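Side-chain contacts in titin (Homo sapiens, PDB 2J8H), which serves as a giant elastic protein of the muscle sarcomere, here represented by two tandem immunoglobulin domains of its A-band region held in a rigid arrangement: residues R12-N15 against N21-L24; C26-T29 against K33-V36; W38-K43 against L50-Q55; I136-G141 against Y151-T156; S158-V163 against Y176-K181. All blocks are in the same frame, centred on the assembly; numbering follows the deposited sequence.

Contacts 1, 2 and 3 belong to the first immunoglobulin domain, contacts 4 and 5 to the second, and all five join strands of different sheets. Contact 5 is wholly buried; contacts 1 to 3 are partly buried, and contact 4 lies at the surface. Contacts 1 and 2 share strand 22-29, and contacts 2 and 3 share strand 35-40. Contacts 4 and 5 lie 5 Å apart between centres, with strands 152-155 and 159-163 adjacent in one sheet and strands 135-140 and 174-182 in the other. Chemistry follows position: contacts 1, 2 and 5 are mainly apolar, whereas contacts 3 and 4 add a bridging water and a basic chain beside a tyrosine hydroxyl.

Contact 1. Residues R12-N15 against N21-L24; sequences RNLN and NATL
L14 and L24 share the same first torsion, with CG anti to the carbonyl carbon and beside the backbone N, chi1 -65° in L14, and the second torsion then separates them. In L14 it is extended, chi2 178°, which pushes CD1 outward as the leading atom; in L24 it is bent to 65°. The side chains cross obliquely, and their CD1 methyls meet at 3.4 Å, closer than ordinary van der Waals contact and hence evidence of tight packing at this point.

The same L14 methyl has further neighbours. L14 CD1 is 3.9 Å from A22 CB, and it lies 3.6 Å from T23 O, a contact of carbon with a carbonyl oxygen. The second branch of L14 reaches that oxygen too, CD2 lying 3.9 Å from T23 O. One leucine thus spans three consecutive residues of the other segment, and L14 accounts for 71 of the 129 Å² buried. The side-chain partners are apolar, with one carbonyl oxygen beside them, and the backbones stay apart, L14 CA being 7.6 Å from A22 CA.

This separation fits an immunoglobulin sandwich, where the two segments belong to opposed sheets. Strand 14-17 runs parallel to strand 86-102, with L14 paired to S93 and E95, whereas strand 22-29 pairs antiparallel with strand 61-66, A22 bonding to I66 and L24 to L64.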
# COMPACT_ATOMS: atom_id res chain seq x y z
N ARG A 12 -20.76 -3.63 13.27
CA ARG A 12 -20.02 -2.69 14.12
C ARG A 12 -19.72 -1.42 13.35
O ARG A 12 -19.33 -1.49 12.20
CB ARG A 12 -18.68 -3.31 14.55
CG ARG A 12 -18.78 -4.26 15.72
CD ARG A 12 -17.40 -4.73 16.20
NE ARG A 12 -17.47 -6.13 16.65
CZ ARG A 12 -17.64 -6.54 17.91
NH1 ARG A 12 -17.71 -5.67 18.92
NH2 ARG A 12 -17.71 -7.85 18.15
N ASN A 13 -19.86 -0.26 14.00
CA ASN A 13 -19.33 0.99 13.46
C ASN A 13 -17.83 0.83 13.24
O ASN A 13 -17.13 0.22 14.07
CB ASN A 13 -19.59 2.16 14.42
CG ASN A 13 -21.03 2.62 14.43
OD1 ASN A 13 -21.83 2.26 13.55
ND2 ASN A 13 -21.38 3.45 15.41
N LEU A 14 -17.33 1.38 12.14
CA LEU A 14 -15.92 1.22 11.74
C LEU A 14 -15.26 2.57 11.57
O LEU A 14 -15.89 3.51 11.11
CB LEU A 14 -15.81 0.53 10.38
CG LEU A 14 -16.26 -0.90 10.12
CD1 LEU A 14 -16.06 -1.23 8.64
CD2 LEU A 14 -15.47 -1.86 11.03
N ASN A 15 -13.97 2.62 11.90
CA ASN A 15 -13.07 3.72 11.58
C ASN A 15 -11.87 3.12 10.86
O ASN A 15 -11.08 2.40 11.46
CB ASN A 15 -12.60 4.42 12.84
CG ASN A 15 -13.66 5.32 13.43
OD1 ASN A 15 -14.66 4.85 13.94
ND2 ASN A 15 -13.45 6.62 13.35
N ASN A 21 -9.05 -1.41 3.21
CA ASN A 21 -10.30 -2.05 2.93
C ASN A 21 -11.09 -2.00 4.23
O ASN A 21 -10.53 -2.19 5.30
CB ASN A 21 -10.09 -3.50 2.48
CG ASN A 21 -9.41 -3.60 1.12
OD1 ASN A 21 -9.05 -2.59 0.51
ND2 ASN A 21 -9.21 -4.83 0.66
N ALA A 22 -12.38 -1.70 4.13
CA ALA A 22 -13.25 -1.75 5.26
C ALA A 22 -14.06 -3.04 5.10
O ALA A 22 -14.56 -3.32 4.02
CB ALA A 22 -14.16 -0.54 5.28
N THR A 23 -14.16 -3.82 6.18
CA THR A 23 -14.93 -5.06 6.17
C THR A 23 -15.97 -4.97 7.25
O THR A 23 -15.65 -4.80 8.42
CB THR A 23 -14.03 -6.27 6.43
OG1 THR A 23 -13.00 -6.27 5.44
CG2 THR A 23 -14.85 -7.57 6.35
N LEU A 24 -17.22 -5.09 6.84
CA LEU A 24 -18.35 -5.06 7.74
C LEU A 24 -18.81 -6.49 7.84
O LEU A 24 -19.00 -7.14 6.81
CB LEU A 24 -19.46 -4.22 7.12
CG LEU A 24 -19.27 -2.71 7.04
CD1 LEU A 24 -18.16 -2.26 6.15
CD2 LEU A 24 -20.52 -2.15 6.49

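Contact 2. Residues C26-T29 against K33-V36; sequences CKVT and KPIV
The backbones of 26-29 and 33-36 come nearest where the connecting turn closes, with T29 CA 7.1 Å from K33 CA, and V28, P34 and V36 all direct their CA-CB bonds across the gap. In the immunoglobulin I-set fold this is the passage from strand B (22-29) to strand C (35-40), by which the chain leaves one sheet of the sandwich and enters the other.

V28 occupies the middle of the contact and uses each of its branches for a different partner. With CG1 anti to the backbone N (chi1 172°), that methyl is carried to the proline ring, and V28 CG1 stands 3.6 Å from P34 CG and 3.7 Å from P34 CB. The other methyl, V28 CG2, faces V36 CG2 at a looser 4.2 Å. In both pairs the side chains lie alongside, running opposite ways.

Replacing P34 by alanine takes away the ring carbons CG and CD, and is likely to open a gap beside V28 CG1 and to let the turn backbone move more freely. Strand 76-83 flanks the contact: V28 rests on A81, P34 on N83, and V36 on V79. K33 extends outward from the turn to a salt bridge with E56. The proline also meets the backbone of the facing strand, its CG lying 3.5 Å from T29 O.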
# COMPACT_ATOMS: atom_id res chain seq x y z
N CYS A 26 -21.21 -9.51 10.06
CA CYS A 26 -22.29 -9.77 11.00
C CYS A 26 -22.58 -11.26 10.97
O CYS A 26 -22.04 -11.97 10.09
CB CYS A 26 -23.52 -8.94 10.65
SG CYS A 26 -24.26 -9.32 9.10
N LYS A 27 -23.36 -11.74 11.93
CA LYS A 27 -23.77 -13.13 11.99
C LYS A 27 -25.29 -13.18 12.14
O LYS A 27 -25.86 -12.59 13.06
CB LYS A 27 -23.09 -13.88 13.13
CG LYS A 27 -23.36 -15.37 13.16
CD LYS A 27 -22.71 -15.96 14.38
CE LYS A 27 -22.84 -17.45 14.43
NZ LYS A 27 -21.97 -17.95 15.52
N VAL A 28 -25.92 -13.90 11.23
CA VAL A 28 -27.36 -13.97 11.11
C VAL A 28 -27.84 -15.35 11.50
O VAL A 28 -27.24 -16.36 11.14
CB VAL A 28 -27.74 -13.63 9.66
CG1 VAL A 28 -29.24 -13.87 9.37
CG2 VAL A 28 -27.33 -12.19 9.33
N THR A 29 -28.94 -15.40 12.24
CA THR A 29 -29.65 -16.65 12.48
C THR A 29 -31.05 -16.57 11.90
O THR A 29 -31.55 -15.50 11.58
CB THR A 29 -29.73 -16.98 13.97
OG1 THR A 29 -30.38 -15.92 14.66
CG2 THR A 29 -28.31 -17.19 14.55
N LYS A 33 -32.77 -20.27 6.25
CA LYS A 33 -31.59 -19.42 6.23
C LYS A 33 -31.91 -18.06 5.60
O LYS A 33 -32.34 -18.01 4.44
CB LYS A 33 -30.44 -20.07 5.45
CG LYS A 33 -29.11 -19.39 5.69
CD LYS A 33 -27.94 -20.12 5.03
CE LYS A 33 -27.66 -19.59 3.61
NZ LYS A 33 -26.45 -20.22 2.90
N PRO A 34 -31.74 -16.96 6.36
CA PRO A 34 -32.04 -15.67 5.75
C PRO A 34 -31.14 -15.26 4.61
O PRO A 34 -29.94 -15.58 4.60
CB PRO A 34 -31.90 -14.69 6.92
CG PRO A 34 -32.16 -15.54 8.15
CD PRO A 34 -31.43 -16.82 7.78
N ILE A 35 -31.73 -14.52 3.68
CA ILE A 35 -31.03 -13.97 2.55
C ILE A 35 -30.67 -12.54 2.92
O ILE A 35 -31.49 -11.80 3.49
CB ILE A 35 -31.93 -14.00 1.31
CG1 ILE A 35 -32.24 -15.46 0.96
CG2 ILE A 35 -31.28 -13.25 0.16
CD1 ILE A 35 -33.12 -15.59 -0.23
N VAL A 36 -29.44 -12.15 2.61
CA VAL A 36 -28.91 -10.90 3.08
C VAL A 36 -28.64 -9.98 1.92
O VAL A 36 -28.18 -10.41 0.87
CB VAL A 36 -27.65 -11.14 3.88
CG1 VAL A 36 -26.88 -9.83 4.11
CG2 VAL A 36 -28.03 -11.84 5.21

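Contact 3. Residues W38-K43 against L50-Q55; sequences WYRQGK and LKYRIQ
W38 opens the contact by packing its pyrrole side against I54, with W38 CD1 3.7 Å from I54 CD1. The isoleucine lies alongside the indole, its CG2 methyl 3.8 Å from W38 NE1. Without the I54 branches, as with a glycine in its place, the W38 pyrrole side would probably lose its aliphatic neighbour and be freer to shift. The tryptophan itself is the characteristic core residue of strand C in immunoglobulin domains. Its N-H points to a water in the ring plane, W38 NE1 being 3.0 Å from that oxygen, and the water in turn gives a weak, long bond to Q55 O.

Two residues on, R40 extends its chain with CG anti to the backbone N (chi1 179°), bringing CD to 3.8 Å from Y52 OH. The two side chains meet at about a right angle, guanidinium and ring planes 76° apart, while R40 NH2 is engaged by D72 O. K51 CG lies over the centre of one face of Y52, 3.7 Å above its plane. Beyond R40 the chain reverses in a type I' turn closed by paired backbone bonds, R40 N to K43 O and K43 N to R40 O.

Direct contact is thus aliphatic carbon against the indole at one end and against a phenol oxygen at the other, while polar groups are linked through water, consistent with a fit set by packing more than by charge.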
# COMPACT_ATOMS: atom_id res chain seq x y z
N TRP A 38 -27.13 -5.83 1.21
CA TRP A 38 -26.33 -4.77 1.77
C TRP A 38 -26.65 -3.47 1.09
O TRP A 38 -26.92 -3.45 -0.12
CB TRP A 38 -24.87 -5.08 1.51
CG TRP A 38 -24.32 -6.24 2.27
CD1 TRP A 38 -24.29 -7.54 1.86
CD2 TRP A 38 -23.72 -6.20 3.55
NE1 TRP A 38 -23.70 -8.31 2.82
CE2 TRP A 38 -23.34 -7.52 3.87
CE3 TRP A 38 -23.47 -5.19 4.48
CZ2 TRP A 38 -22.70 -7.84 5.06
CZ3 TRP A 38 -22.84 -5.51 5.66
CH2 TRP A 38 -22.46 -6.83 5.94
N TYR A 39 -26.59 -2.37 1.84
CA TYR A 39 -26.98 -1.07 1.32
C TYR A 39 -26.01 -0.00 1.77
O TYR A 39 -25.49 -0.07 2.89
CB TYR A 39 -28.36 -0.66 1.86
CG TYR A 39 -29.43 -1.68 1.58
CD1 TYR A 39 -29.52 -2.83 2.36
CD2 TYR A 39 -30.36 -1.50 0.55
CE1 TYR A 39 -30.49 -3.78 2.12
CE2 TYR A 39 -31.31 -2.48 0.29
CZ TYR A 39 -31.37 -3.59 1.10
OH TYR A 39 -32.30 -4.57 0.90
N ARG A 40 -25.81 1.00 0.91
CA ARG A 40 -25.10 2.21 1.27
C ARG A 40 -26.15 3.30 1.28
O ARG A 40 -26.79 3.58 0.26
CB ARG A 40 -24.02 2.49 0.22
CG ARG A 40 -23.19 3.75 0.46
CD ARG A 40 -22.43 4.06 -0.82
NE ARG A 40 -21.74 5.33 -0.82
CZ ARG A 40 -22.32 6.52 -0.91
NH1 ARG A 40 -23.65 6.64 -0.97
NH2 ARG A 40 -21.55 7.62 -0.89
N GLN A 41 -26.34 3.93 2.43
CA GLN A 41 -27.35 4.97 2.58
C GLN A 41 -28.66 4.56 1.94
O GLN A 41 -29.25 5.32 1.18
CB GLN A 41 -26.90 6.28 1.93
CG GLN A 41 -25.98 7.09 2.76
CD GLN A 41 -25.81 8.49 2.22
OE1 GLN A 41 -25.00 8.73 1.31
NE2 GLN A 41 -26.58 9.43 2.76
N GLY A 42 -29.11 3.34 2.21
CA GLY A 42 -30.43 2.91 1.76
C GLY A 42 -30.53 2.57 0.28
O GLY A 42 -31.63 2.37 -0.21
N LYS A 43 -29.42 2.52 -0.43
CA LYS A 43 -29.42 2.08 -1.82
C LYS A 43 -28.66 0.77 -1.87
O LYS A 43 -27.53 0.69 -1.38
CB LYS A 43 -28.78 3.11 -2.74
CG LYS A 43 -29.63 4.39 -2.90
CD LYS A 43 -29.11 5.31 -4.00
CE LYS A 43 -30.01 6.53 -4.27
NZ LYS A 43 -29.33 7.49 -5.25
N LEU A 50 -14.75 -5.64 -7.19
CA LEU A 50 -13.64 -4.69 -7.15
C LEU A 50 -13.87 -3.78 -5.94
O LEU A 50 -13.39 -4.09 -4.83
CB LEU A 50 -13.64 -3.91 -8.46
CG LEU A 50 -13.43 -4.80 -9.70
CD1 LEU A 50 -14.18 -4.20 -10.90
CD2 LEU A 50 -11.96 -4.96 -10.01
N LYS A 51 -14.68 -2.75 -6.11
CA LYS A 51 -14.99 -1.84 -5.00
C LYS A 51 -15.71 -2.58 -3.90
O LYS A 51 -15.45 -2.33 -2.73
CB LYS A 51 -15.87 -0.69 -5.46
CG LYS A 51 -16.14 0.38 -4.39
CD LYS A 51 -14.84 1.02 -3.89
CE LYS A 51 -15.07 2.11 -2.81
NZ LYS A 51 -13.75 2.62 -2.36
N TYR A 52 -16.65 -3.46 -4.27
CA TYR A 52 -17.50 -4.15 -3.31
C TYR A 52 -17.48 -5.65 -3.52
O TYR A 52 -17.72 -6.11 -4.63
CB TYR A 52 -18.95 -3.71 -3.46
CG TYR A 52 -19.20 -2.25 -3.20
CD1 TYR A 52 -19.59 -1.41 -4.24
CD2 TYR A 52 -19.06 -1.71 -1.93
CE1 TYR A 52 -19.85 -0.07 -4.01
CE2 TYR A 52 -19.31 -0.35 -1.69
CZ TYR A 52 -19.71 0.46 -2.74
OH TYR A 52 -19.94 1.81 -2.56
N ARG A 53 -17.19 -6.39 -2.46
CA ARG A 53 -17.25 -7.84 -2.46
C ARG A 53 -18.13 -8.27 -1.31
O ARG A 53 -17.98 -7.77 -0.20
CB ARG A 53 -15.87 -8.44 -2.25
CG ARG A 53 -14.99 -8.43 -3.44
CD ARG A 53 -13.60 -8.93 -3.08
NE ARG A 53 -12.83 -7.85 -2.50
CZ ARG A 53 -11.76 -8.00 -1.72
NH1 ARG A 53 -11.32 -9.22 -1.39
NH2 ARG A 53 -11.11 -6.92 -1.26
N ILE A 54 -19.05 -9.18 -1.57
CA ILE A 54 -19.97 -9.65 -0.56
C ILE A 54 -19.65 -11.10 -0.36
O ILE A 54 -19.44 -11.84 -1.32
CB ILE A 54 -21.41 -9.49 -1.01
CG1 ILE A 54 -21.77 -8.01 -1.00
CG2 ILE A 54 -22.37 -10.32 -0.09
CD1 ILE A 54 -23.07 -7.67 -1.65
N GLN A 55 -19.57 -11.53 0.89
CA GLN A 55 -19.09 -12.87 1.18
C GLN A 55 -19.93 -13.49 2.28
O GLN A 55 -20.45 -12.79 3.15
CB GLN A 55 -17.64 -12.84 1.57
CG GLN A 55 -16.71 -12.28 0.52
CD GLN A 55 -15.27 -12.40 0.88
OE1 GLN A 55 -14.92 -12.53 2.05
NE2 GLN A 55 -14.40 -12.33 -0.12
O HOH W 1 -23.42 -11.33 2.61

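Contact 4. Residues I136-G141 against Y151-T156; sequences ITWQKG and YQVIVT
Apolar contacts come first, in two rungs between strands whose touching parts run 158° apart, nearly antiparallel. I136 and V155 lie flank to flank, I136 CG1 being 4.0 Å from V155 CG1. At the next rung W138 CD1 is 3.9 Å from V153 CG1, and V153 CG2 also nears this carbon at 4.1 Å, so both valine methyls lie near the same indole carbon. V153 CG1 is the anti branch relative to the backbone N (chi1 177°), which turns it to the pyrrole side.

The pair reads as strand C facing strand D across an immunoglobulin sandwich, with W138 as the C-strand core tryptophan. Its NE1 bonds to T160 OG1 of the neighbouring strand 159-163, fixing the indole's rotation from the polar side.

A direct carbon-oxygen contact, accompanied by a water bridge, lies at the far end of strand 135-140. K140 is fully extended, and its CD passes 3.7 Å from Y151 OH, the two side chains crossing at about a right angle. A water bridges them, 2.9 Å from K140 NZ, which donates to it, and 2.7 Å from Y151 OH. The ammonium group has its main protein partner elsewhere, in A173 O, while the Y151 ring meets that of F164.

Within the first segment, the Q139 amide bonds to the turn backbone: NE2 reaches G141 O at 3.2 Å, the acceptor close to the Q139 amide plane and the nitrogen nearly in line with the G141 C=O bond, the N-H bent to 153°.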
# COMPACT_ATOMS: atom_id res chain seq x y z
N ILE A 136 -6.24 24.77 9.60
CA ILE A 136 -5.32 25.33 8.64
C ILE A 136 -4.73 26.59 9.23
O ILE A 136 -5.45 27.42 9.77
CB ILE A 136 -6.05 25.72 7.34
CG1 ILE A 136 -6.59 24.48 6.63
CG2 ILE A 136 -5.14 26.58 6.43
CD1 ILE A 136 -5.57 23.41 6.28
N THR A 137 -3.41 26.73 9.15
CA THR A 137 -2.76 27.98 9.54
C THR A 137 -1.76 28.42 8.50
O THR A 137 -1.17 27.60 7.82
CB THR A 137 -2.04 27.88 10.89
OG1 THR A 137 -0.97 26.96 10.79
CG2 THR A 137 -2.97 27.46 11.99
N TRP A 138 -1.58 29.73 8.39
CA TRP A 138 -0.59 30.32 7.50
C TRP A 138 0.34 31.20 8.31
O TRP A 138 -0.09 31.86 9.28
CB TRP A 138 -1.25 31.21 6.44
CG TRP A 138 -1.91 30.52 5.34
CD1 TRP A 138 -3.20 30.08 5.29
CD2 TRP A 138 -1.33 30.22 4.07
NE1 TRP A 138 -3.45 29.52 4.07
CE2 TRP A 138 -2.32 29.60 3.30
CE3 TRP A 138 -0.08 30.45 3.50
CZ2 TRP A 138 -2.08 29.17 2.00
CZ3 TRP A 138 0.14 30.02 2.22
CH2 TRP A 138 -0.85 29.39 1.49
N GLN A 139 1.61 31.22 7.91
CA GLN A 139 2.62 32.05 8.54
C GLN A 139 3.51 32.67 7.46
O GLN A 139 3.70 32.06 6.41
CB GLN A 139 3.60 31.22 9.40
CG GLN A 139 3.04 30.29 10.43
CD GLN A 139 3.98 29.08 10.71
OE1 GLN A 139 3.51 27.94 10.90
NE2 GLN A 139 5.32 29.33 10.71
N LYS A 140 4.08 33.84 7.73
CA LYS A 140 5.20 34.34 6.93
C LYS A 140 6.39 34.37 7.86
O LYS A 140 6.41 35.13 8.83
CB LYS A 140 4.95 35.73 6.37
CG LYS A 140 6.00 36.13 5.34
CD LYS A 140 5.83 37.56 4.86
CE LYS A 140 6.83 37.86 3.75
NZ LYS A 140 6.73 39.24 3.25
N GLY A 141 7.37 33.53 7.56
CA GLY A 141 8.46 33.30 8.49
C GLY A 141 7.88 32.75 9.79
O GLY A 141 7.17 31.72 9.79
N TYR A 151 -3.74 40.67 4.23
CA TYR A 151 -3.96 39.34 3.69
C TYR A 151 -5.40 38.93 3.80
O TYR A 151 -6.10 39.33 4.73
CB TYR A 151 -3.16 38.29 4.47
CG TYR A 151 -1.67 38.50 4.62
CD1 TYR A 151 -1.13 38.96 5.81
CD2 TYR A 151 -0.80 38.17 3.60
CE1 TYR A 151 0.24 39.12 5.97
CE2 TYR A 151 0.55 38.32 3.75
CZ TYR A 151 1.07 38.77 4.93
OH TYR A 151 2.43 38.88 5.05
N GLN A 152 -5.83 38.08 2.88
CA GLN A 152 -7.08 37.35 3.06
C GLN A 152 -6.79 35.87 2.98
O GLN A 152 -6.19 35.40 2.01
CB GLN A 152 -8.13 37.74 2.00
CG GLN A 152 -9.45 36.99 2.13
CD GLN A 152 -10.20 37.31 3.39
OE1 GLN A 152 -10.35 38.48 3.77
NE2 GLN A 152 -10.73 36.27 4.04
N VAL A 153 -7.22 35.12 3.99
CA VAL A 153 -7.16 33.66 3.93
C VAL A 153 -8.51 33.07 3.51
O VAL A 153 -9.54 33.38 4.10
CB VAL A 153 -6.75 33.07 5.28
CG1 VAL A 153 -6.77 31.55 5.20
CG2 VAL A 153 -5.36 33.57 5.66
N ILE A 154 -8.49 32.19 2.52
CA ILE A 154 -9.67 31.43 2.11
C ILE A 154 -9.43 29.99 2.54
O ILE A 154 -8.36 29.45 2.31
CB ILE A 154 -9.88 31.50 0.60
CG1 ILE A 154 -10.24 32.93 0.19
CG2 ILE A 154 -10.93 30.50 0.14
CD1 ILE A 154 -10.34 33.17 -1.32
N VAL A 155 -10.40 29.38 3.20
CA VAL A 155 -10.38 27.94 3.44
C VAL A 155 -11.70 27.33 2.98
O VAL A 155 -12.78 27.76 3.38
CB VAL A 155 -10.16 27.61 4.92
CG1 VAL A 155 -9.96 26.11 5.10
CG2 VAL A 155 -8.97 28.38 5.49
N THR A 156 -11.60 26.33 2.12
CA THR A 156 -12.76 25.60 1.65
C THR A 156 -12.63 24.16 2.13
O THR A 156 -11.75 23.86 2.94
CB THR A 156 -12.88 25.65 0.13
OG1 THR A 156 -11.98 24.70 -0.44
CG2 THR A 156 -12.58 27.08 -0.39
O HOH W 2 4.05 40.30 3.44

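Contact 5. Residues S158-V163 against Y176-K181; sequences SFTSLV and YVVCAK
L162 and Y176 stand at about a right angle, the leucine bringing a single methyl against one side of the phenol. L162 CD2 is 3.4 Å from Y176 CD2 and 3.7 Å from Y176 CE2, while Y176 CG lies farther off at 4.0 Å. The methyl therefore approaches the CD2-CE2 bond obliquely. The leucine is set for this by chi1 178°, which places CG opposite the backbone N, and by a bent second torsion.

T160 and V178 are arranged differently, reaching toward each other tip to tip with T160 CG2 3.8 Å from V178 CG2. In T160 the methyl takes the crowded position between backbone N and carbonyl carbon, and OG1 is left for I154 O, so the buried hydroxyl is satisfied beside an apolar contact. The Y176 hydroxyl is likewise held, by D172 O four residues earlier, the tyrosine corner of Greek-key immunoglobulin domains. V178, two residues on, occupies the F-strand position where many immunoglobulin domains carry a disulfide cysteine.

All four touching residues are buried, the CA atoms of T160 and V178 being 8.7 Å apart, as fits opposed sheets. Strand 159-163 lies between strands 123-131 and 152-155 in one sheet, and strand 174-182 between strands 135-140 and 185-196 in the other.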
# COMPACT_ATOMS: atom_id res chain seq x y z
N SER A 158 -11.57 21.73 0.41
CA SER A 158 -10.47 21.03 -0.29
C SER A 158 -9.18 21.83 -0.50
O SER A 158 -8.15 21.26 -0.88
CB SER A 158 -10.99 20.50 -1.64
OG SER A 158 -11.49 21.57 -2.42
N PHE A 159 -9.22 23.13 -0.27
CA PHE A 159 -8.03 23.95 -0.45
C PHE A 159 -8.07 25.18 0.43
O PHE A 159 -9.14 25.56 0.96
CB PHE A 159 -7.86 24.33 -1.92
CG PHE A 159 -8.81 25.37 -2.40
CD1 PHE A 159 -8.54 26.70 -2.20
CD2 PHE A 159 -9.97 25.02 -3.06
CE1 PHE A 159 -9.42 27.69 -2.62
CE2 PHE A 159 -10.85 25.99 -3.51
CZ PHE A 159 -10.57 27.33 -3.29
N THR A 160 -6.91 25.78 0.58
CA THR A 160 -6.78 27.06 1.26
C THR A 160 -5.92 27.95 0.37
O THR A 160 -4.97 27.48 -0.28
CB THR A 160 -6.15 26.92 2.64
OG1 THR A 160 -6.04 28.20 3.23
CG2 THR A 160 -4.73 26.31 2.58
N SER A 161 -6.32 29.21 0.26
CA SER A 161 -5.56 30.20 -0.48
C SER A 161 -5.19 31.36 0.43
O SER A 161 -6.02 31.87 1.19
CB SER A 161 -6.37 30.77 -1.63
OG SER A 161 -6.78 29.72 -2.46
N LEU A 162 -3.95 31.78 0.30
CA LEU A 162 -3.53 33.01 0.89
C LEU A 162 -3.60 34.04 -0.21
O LEU A 162 -2.90 33.92 -1.22
CB LEU A 162 -2.10 32.92 1.43
CG LEU A 162 -1.58 34.24 2.04
CD1 LEU A 162 -2.45 34.63 3.25
CD2 LEU A 162 -0.07 34.17 2.36
N VAL A 163 -4.45 35.03 -0.02
CA VAL A 163 -4.67 36.04 -1.06
C VAL A 163 -4.11 37.41 -0.64
O VAL A 163 -4.16 37.81 0.54
CB VAL A 163 -6.15 36.17 -1.43
CG1 VAL A 163 -6.32 37.05 -2.67
CG2 VAL A 163 -6.80 34.79 -1.64
N TYR A 176 6.22 31.65 2.79
CA TYR A 176 4.95 31.49 3.48
C TYR A 176 4.80 30.01 3.83
O TYR A 176 5.10 29.14 3.01
CB TYR A 176 3.81 31.99 2.58
CG TYR A 176 3.87 33.49 2.36
CD1 TYR A 176 4.66 34.04 1.36
CD2 TYR A 176 3.18 34.35 3.19
CE1 TYR A 176 4.76 35.42 1.18
CE2 TYR A 176 3.24 35.73 3.01
CZ TYR A 176 4.03 36.26 2.02
OH TYR A 176 4.09 37.63 1.87
N VAL A 177 4.40 29.74 5.06
CA VAL A 177 4.26 28.39 5.55
C VAL A 177 2.77 28.12 5.78
O VAL A 177 2.11 28.89 6.47
CB VAL A 177 5.06 28.19 6.84
CG1 VAL A 177 4.86 26.77 7.35
CG2 VAL A 177 6.54 28.49 6.60
N VAL A 178 2.26 27.06 5.17
CA VAL A 178 0.87 26.63 5.38
C VAL A 178 0.92 25.28 6.09
O VAL A 178 1.77 24.41 5.77
CB VAL A 178 0.09 26.53 4.06
CG1 VAL A 178 0.81 25.62 3.08
CG2 VAL A 178 -1.37 26.08 4.32
N CYS A 179 0.05 25.11 7.07
CA CYS A 179 0.07 23.94 7.91
C CYS A 179 -1.34 23.42 8.08
O CYS A 179 -2.26 24.22 8.25
CB CYS A 179 0.74 24.31 9.22
SG CYS A 179 0.89 22.98 10.46
N ALA A 180 -1.51 22.10 8.00
CA ALA A 180 -2.79 21.44 8.25
C ALA A 180 -2.57 20.47 9.40
O ALA A 180 -1.59 19.71 9.38
CB ALA A 180 -3.27 20.69 6.99
N LYS A 181 -3.46 20.51 10.39
CA LYS A 181 -3.40 19.64 11.57
C LYS A 181 -4.76 18.99 11.82
O LYS A 181 -5.79 19.67 11.83
CB LYS A 181 -3.08 20.44 12.84
CG LYS A 181 -1.82 21.28 12.83
CD LYS A 181 -1.95 22.50 13.78
CE LYS A 181 -0.64 23.32 13.84
NZ LYS A 181 -0.29 24.07 12.59